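Local coordinates for LacI family sugar-binding transcriptional regulator (Enterococcus faecalis V583, PDB 4RK0), which binds ribose in the cleft of its sugar-binding domain and probably acts as a DNA-binding transcriptional regulator of the LacI family, at residues 125-130 with 176-181; 130-135 with 155-160. All blocks are in the same frame, centred on the assembly; numbering follows the deposited sequence.

Contact 1 of 2, residues 125-130 with 176-181; sequences HEQVIV and KTESTG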
# COMPACT_ATOMS: atom_id res chain seq x y z
N HIS A 125 -25.35 0.18 -21.18
CA HIS A 125 -24.26 -0.37 -21.98
C HIS A 125 -24.60 -1.77 -22.48
O HIS A 125 -25.03 -2.60 -21.69
CB HIS A 125 -22.96 -0.36 -21.19
CG HIS A 125 -22.51 1.03 -20.92
ND1 HIS A 125 -21.77 1.75 -21.83
CD2 HIS A 125 -22.79 1.88 -19.90
CE1 HIS A 125 -21.58 2.98 -21.37
NE2 HIS A 125 -22.19 3.08 -20.21
N GLU A 126 -24.37 -2.01 -23.77
CA GLU A 126 -24.78 -3.22 -24.43
C GLU A 126 -23.60 -4.05 -24.88
O GLU A 126 -23.72 -5.26 -25.12
CB GLU A 126 -25.69 -2.86 -25.64
CG GLU A 126 -26.87 -1.94 -25.34
CD GLU A 126 -27.70 -1.59 -26.58
OE1 GLU A 126 -27.19 -1.70 -27.71
OE2 GLU A 126 -28.88 -1.19 -26.42
N GLN A 127 -22.44 -3.39 -25.00
CA GLN A 127 -21.20 -4.06 -25.33
C GLN A 127 -20.18 -3.68 -24.29
O GLN A 127 -19.83 -2.50 -24.17
CB GLN A 127 -20.72 -3.64 -26.71
CG GLN A 127 -21.76 -3.87 -27.79
CD GLN A 127 -21.25 -3.53 -29.18
OE1 GLN A 127 -21.67 -2.54 -29.77
NE2 GLN A 127 -20.34 -4.34 -29.69
N VAL A 128 -19.77 -4.66 -23.52
CA VAL A 128 -18.83 -4.44 -22.43
C VAL A 128 -17.65 -5.38 -22.46
O VAL A 128 -17.69 -6.45 -23.06
CB VAL A 128 -19.49 -4.59 -21.06
CG1 VAL A 128 -20.63 -3.60 -20.89
CG2 VAL A 128 -19.98 -6.03 -20.85
N ILE A 129 -16.60 -4.95 -21.78
CA ILE A 129 -15.38 -5.71 -21.66
C ILE A 129 -15.19 -6.00 -20.19
O ILE A 129 -15.41 -5.13 -19.36
CB ILE A 129 -14.15 -4.90 -22.11
CG1 ILE A 129 -14.26 -4.43 -23.56
CG2 ILE A 129 -12.91 -5.72 -21.87
CD1 ILE A 129 -13.90 -5.48 -24.57
N VAL A 130 -14.76 -7.22 -19.88
CA VAL A 130 -14.31 -7.55 -18.55
C VAL A 130 -12.82 -7.75 -18.62
O VAL A 130 -12.32 -8.53 -19.44
CB VAL A 130 -14.98 -8.83 -18.00
CG1 VAL A 130 -14.45 -9.12 -16.59
CG2 VAL A 130 -16.48 -8.68 -17.98
N LYS A 176 -9.44 -1.18 -29.92
CA LYS A 176 -9.82 -1.85 -31.16
C LYS A 176 -11.27 -2.37 -31.15
O LYS A 176 -11.75 -2.78 -32.18
CB LYS A 176 -8.87 -3.02 -31.45
CG LYS A 176 -7.49 -2.60 -31.93
CD LYS A 176 -6.62 -3.83 -32.15
CE LYS A 176 -5.32 -3.49 -32.86
NZ LYS A 176 -4.39 -2.75 -31.96
N THR A 177 -11.95 -2.33 -30.01
CA THR A 177 -13.28 -2.95 -29.87
C THR A 177 -14.37 -1.90 -30.00
O THR A 177 -14.08 -0.71 -30.01
CB THR A 177 -13.48 -3.62 -28.48
OG1 THR A 177 -13.65 -2.60 -27.48
CG2 THR A 177 -12.30 -4.49 -28.07
N GLU A 178 -15.63 -2.36 -30.07
CA GLU A 178 -16.82 -1.51 -30.09
C GLU A 178 -17.45 -1.29 -28.71
O GLU A 178 -18.54 -0.71 -28.59
CB GLU A 178 -17.90 -2.15 -30.98
CG GLU A 178 -17.54 -2.25 -32.46
CD GLU A 178 -18.19 -1.15 -33.27
OE1 GLU A 178 -18.92 -1.48 -34.23
OE2 GLU A 178 -17.99 0.03 -32.92
N SER A 179 -16.78 -1.77 -27.67
CA SER A 179 -17.31 -1.71 -26.31
C SER A 179 -17.37 -0.28 -25.74
O SER A 179 -16.62 0.62 -26.16
CB SER A 179 -16.48 -2.61 -25.40
OG SER A 179 -16.67 -3.99 -25.70
N THR A 180 -18.29 -0.06 -24.81
CA THR A 180 -18.54 1.25 -24.23
C THR A 180 -18.39 1.25 -22.72
O THR A 180 -18.28 2.31 -22.11
CB THR A 180 -19.96 1.71 -24.62
OG1 THR A 180 -20.93 0.77 -24.11
CG2 THR A 180 -20.06 1.78 -26.13
N GLY A 181 -18.37 0.08 -22.11
CA GLY A 181 -18.36 -0.08 -20.66
C GLY A 181 -17.31 -1.11 -20.29
O GLY A 181 -17.18 -2.10 -20.97
O HOH W 1 -23.02 -0.44 -25.36
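The hydroxyl of Thr180 meets the ring of His125 at its edge, near the ring plane. Thr180 OG1 lies 2.6 Å from His125 ND1 in a short, almost straight hydrogen bond (177°). Either atom could be the donor. A water joins in: it accepts from Glu126 N and also bonds Thr180 OG1. OG1 gets there by sitting between the backbone N and carbonyl carbon (chi1 60°).

Thr180 N donates to Gln127 O at 3.0 Å, in the carbonyl plane. Ile129 N donates to Gly181 O at 3.0 Å, nearly along the C=O axis. They flank the parallel bridge of Val128 with Gly181. Gly181 N is buried with no partner in the model. Ser179 packs tightly against Ile129, with CB 3.4 Å from CG1. The extended Gln127 side chain lies alongside Glu178, pointing the same way, with NE2 3.5 Å from Glu178 CB.

Thr177 OG1 accepts from Ser179 N and closes an ST turn; it also bonds Ile174 O. His125 NE2 is bonded to Ala271 O. With both nitrogens held, the ring's rotation is set. The loop from helix 164-175 thus enters strand 181-184 beside strand 127-132, whose other edge pairs with strand 154-159.

Contact 2 of 2, residues 130-135 with 155-160; sequences VVMPPH and VQLIET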
# COMPACT_ATOMS: atom_id res chain seq x y z
N VAL A 130 -14.76 -7.22 -19.88
CA VAL A 130 -14.31 -7.55 -18.55
C VAL A 130 -12.82 -7.75 -18.62
O VAL A 130 -12.32 -8.53 -19.44
CB VAL A 130 -14.98 -8.83 -18.00
CG1 VAL A 130 -14.45 -9.12 -16.59
CG2 VAL A 130 -16.48 -8.68 -17.98
N VAL A 131 -12.07 -7.03 -17.79
CA VAL A 131 -10.62 -7.10 -17.84
C VAL A 131 -10.16 -7.81 -16.59
O VAL A 131 -10.43 -7.36 -15.44
CB VAL A 131 -9.97 -5.68 -17.88
CG1 VAL A 131 -8.46 -5.79 -17.95
CG2 VAL A 131 -10.48 -4.87 -19.04
N MET A 132 -9.45 -8.92 -16.79
CA MET A 132 -9.10 -9.81 -15.66
C MET A 132 -7.87 -10.66 -15.95
O MET A 132 -7.48 -10.76 -17.09
CB MET A 132 -10.31 -10.70 -15.35
CG MET A 132 -10.65 -11.78 -16.38
SD MET A 132 -12.24 -12.54 -15.90
CE MET A 132 -11.78 -13.42 -14.42
N PRO A 133 -7.27 -11.30 -14.92
CA PRO A 133 -6.10 -12.12 -15.16
C PRO A 133 -6.46 -13.46 -15.73
O PRO A 133 -7.60 -13.89 -15.57
CB PRO A 133 -5.45 -12.29 -13.77
CG PRO A 133 -6.57 -12.10 -12.80
CD PRO A 133 -7.64 -11.28 -13.49
N PRO A 134 -5.50 -14.11 -16.41
CA PRO A 134 -5.71 -15.50 -16.83
C PRO A 134 -5.58 -16.43 -15.66
O PRO A 134 -4.98 -16.06 -14.66
CB PRO A 134 -4.56 -15.72 -17.83
CG PRO A 134 -3.46 -14.86 -17.32
CD PRO A 134 -4.18 -13.61 -16.83
N HIS A 135 -6.14 -17.65 -15.76
CA HIS A 135 -6.11 -18.65 -14.68
C HIS A 135 -6.31 -17.98 -13.35
O HIS A 135 -5.52 -18.09 -12.42
CB HIS A 135 -4.82 -19.49 -14.71
CG HIS A 135 -4.45 -19.95 -16.09
ND1 HIS A 135 -5.34 -20.63 -16.90
CD2 HIS A 135 -3.32 -19.79 -16.81
CE1 HIS A 135 -4.75 -20.89 -18.06
NE2 HIS A 135 -3.53 -20.39 -18.03
N VAL A 155 -20.49 -9.51 -24.14
CA VAL A 155 -19.37 -9.38 -23.22
C VAL A 155 -18.12 -9.92 -23.86
O VAL A 155 -18.13 -11.02 -24.40
CB VAL A 155 -19.60 -10.22 -21.95
CG1 VAL A 155 -18.44 -10.02 -20.98
CG2 VAL A 155 -20.93 -9.91 -21.31
N GLN A 156 -17.04 -9.14 -23.82
CA GLN A 156 -15.75 -9.62 -24.21
C GLN A 156 -14.76 -9.59 -23.05
O GLN A 156 -14.74 -8.68 -22.23
CB GLN A 156 -15.22 -8.83 -25.42
CG GLN A 156 -13.80 -9.21 -25.82
CD GLN A 156 -13.35 -8.56 -27.12
OE1 GLN A 156 -14.16 -8.01 -27.87
NE2 GLN A 156 -12.05 -8.61 -27.37
N LEU A 157 -13.96 -10.63 -23.02
CA LEU A 157 -12.96 -10.87 -21.99
C LEU A 157 -11.59 -10.44 -22.50
O LEU A 157 -11.16 -10.90 -23.57
CB LEU A 157 -12.96 -12.36 -21.65
CG LEU A 157 -12.08 -12.79 -20.49
CD1 LEU A 157 -12.51 -12.07 -19.23
CD2 LEU A 157 -12.16 -14.30 -20.30
N ILE A 158 -10.91 -9.57 -21.77
CA ILE A 158 -9.49 -9.31 -22.04
C ILE A 158 -8.68 -9.73 -20.84
O ILE A 158 -8.94 -9.28 -19.73
CB ILE A 158 -9.20 -7.85 -22.41
CG1 ILE A 158 -9.89 -7.51 -23.74
CG2 ILE A 158 -7.69 -7.60 -22.48
CD1 ILE A 158 -9.82 -6.05 -24.13
N GLU A 159 -7.71 -10.62 -21.05
CA GLU A 159 -6.85 -11.09 -19.96
C GLU A 159 -5.61 -10.25 -19.90
O GLU A 159 -5.02 -9.85 -20.92
CB GLU A 159 -6.50 -12.58 -20.11
CG GLU A 159 -7.75 -13.44 -20.18
CD GLU A 159 -7.46 -14.90 -20.45
OE1 GLU A 159 -6.59 -15.21 -21.28
OE2 GLU A 159 -8.13 -15.74 -19.82
N THR A 160 -5.22 -9.95 -18.67
CA THR A 160 -4.09 -9.11 -18.43
C THR A 160 -3.68 -9.32 -16.99
O THR A 160 -4.46 -9.84 -16.20
CB THR A 160 -4.43 -7.63 -18.74
OG1 THR A 160 -3.22 -6.92 -19.05
CG2 THR A 160 -5.18 -6.95 -17.51
O HOH W 2 -9.36 -15.12 -17.24
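Four backbone hydrogen bonds join the two parallel strands. Val130 uses both its polar atoms: its N donates to Gln156 O at 2.8 Å, and its O accepts from Ile158 N at 2.9 Å. Met132 N then donates to Ile158 O at 3.0 Å. These three donors lie nearly along the C=O axes. The last bond, Thr160 N to Met132 O at 2.9 Å, is less regular, with the donor 38° above the carbonyl plane. CA-H...O contacts fill in between, as from Glu159 CA to Met132 O at 3.0 Å.

The pairing is that of a right-handed beta-alpha-beta crossover, with helix 138-150 linking the two strands. It belongs to the four-stranded parallel sheet of a periplasmic-binding-protein-like domain, with 154-159 outermost.

On the face of Val130 and Met132, the CD1 branch of Leu157 crosses Met132 obliquely and touches both CG and SD, each at 3.4 Å; the CG contact is tight. Met132 CG sits between its backbone N and carbonyl carbon, the crowded position (chi1 71°); Leu157 CG is anti to its backbone N. Met132 also packs on Leu144 of the crossover helix. On the opposite face Val131 CG1 meets Thr160 CG2 at 3.5 Å, while Thr160 OG1 bonds Gly166 O. Helix 164-175 packs there through Ala170.

A water bridges the segments past Met132, donating to Pro133 O and Glu159 OE2. The Glu159 carboxylate lies beside Pro134 CB.

How the contacts relate
The two contacts lie on opposite edges of strand 127-132 and share Val130. Their centres are about 13 Å apart. Contact 1 joins the start of this strand to the loop leading into strand 181-184; contact 2 joins its end to strand 154-159. Along the chain, contact 2 is nested inside the loop closed by contact 1. They also touch directly: Val128 O and Gln156 N probably share a hydrogen bond at 2.9 Å. Together they place 127-132 inside the parallel sheet of one domain. Contact 1 lies at the end far from the sugar, whereas the Pro133 side chain in contact 2 is about 8 Å from bound ribose.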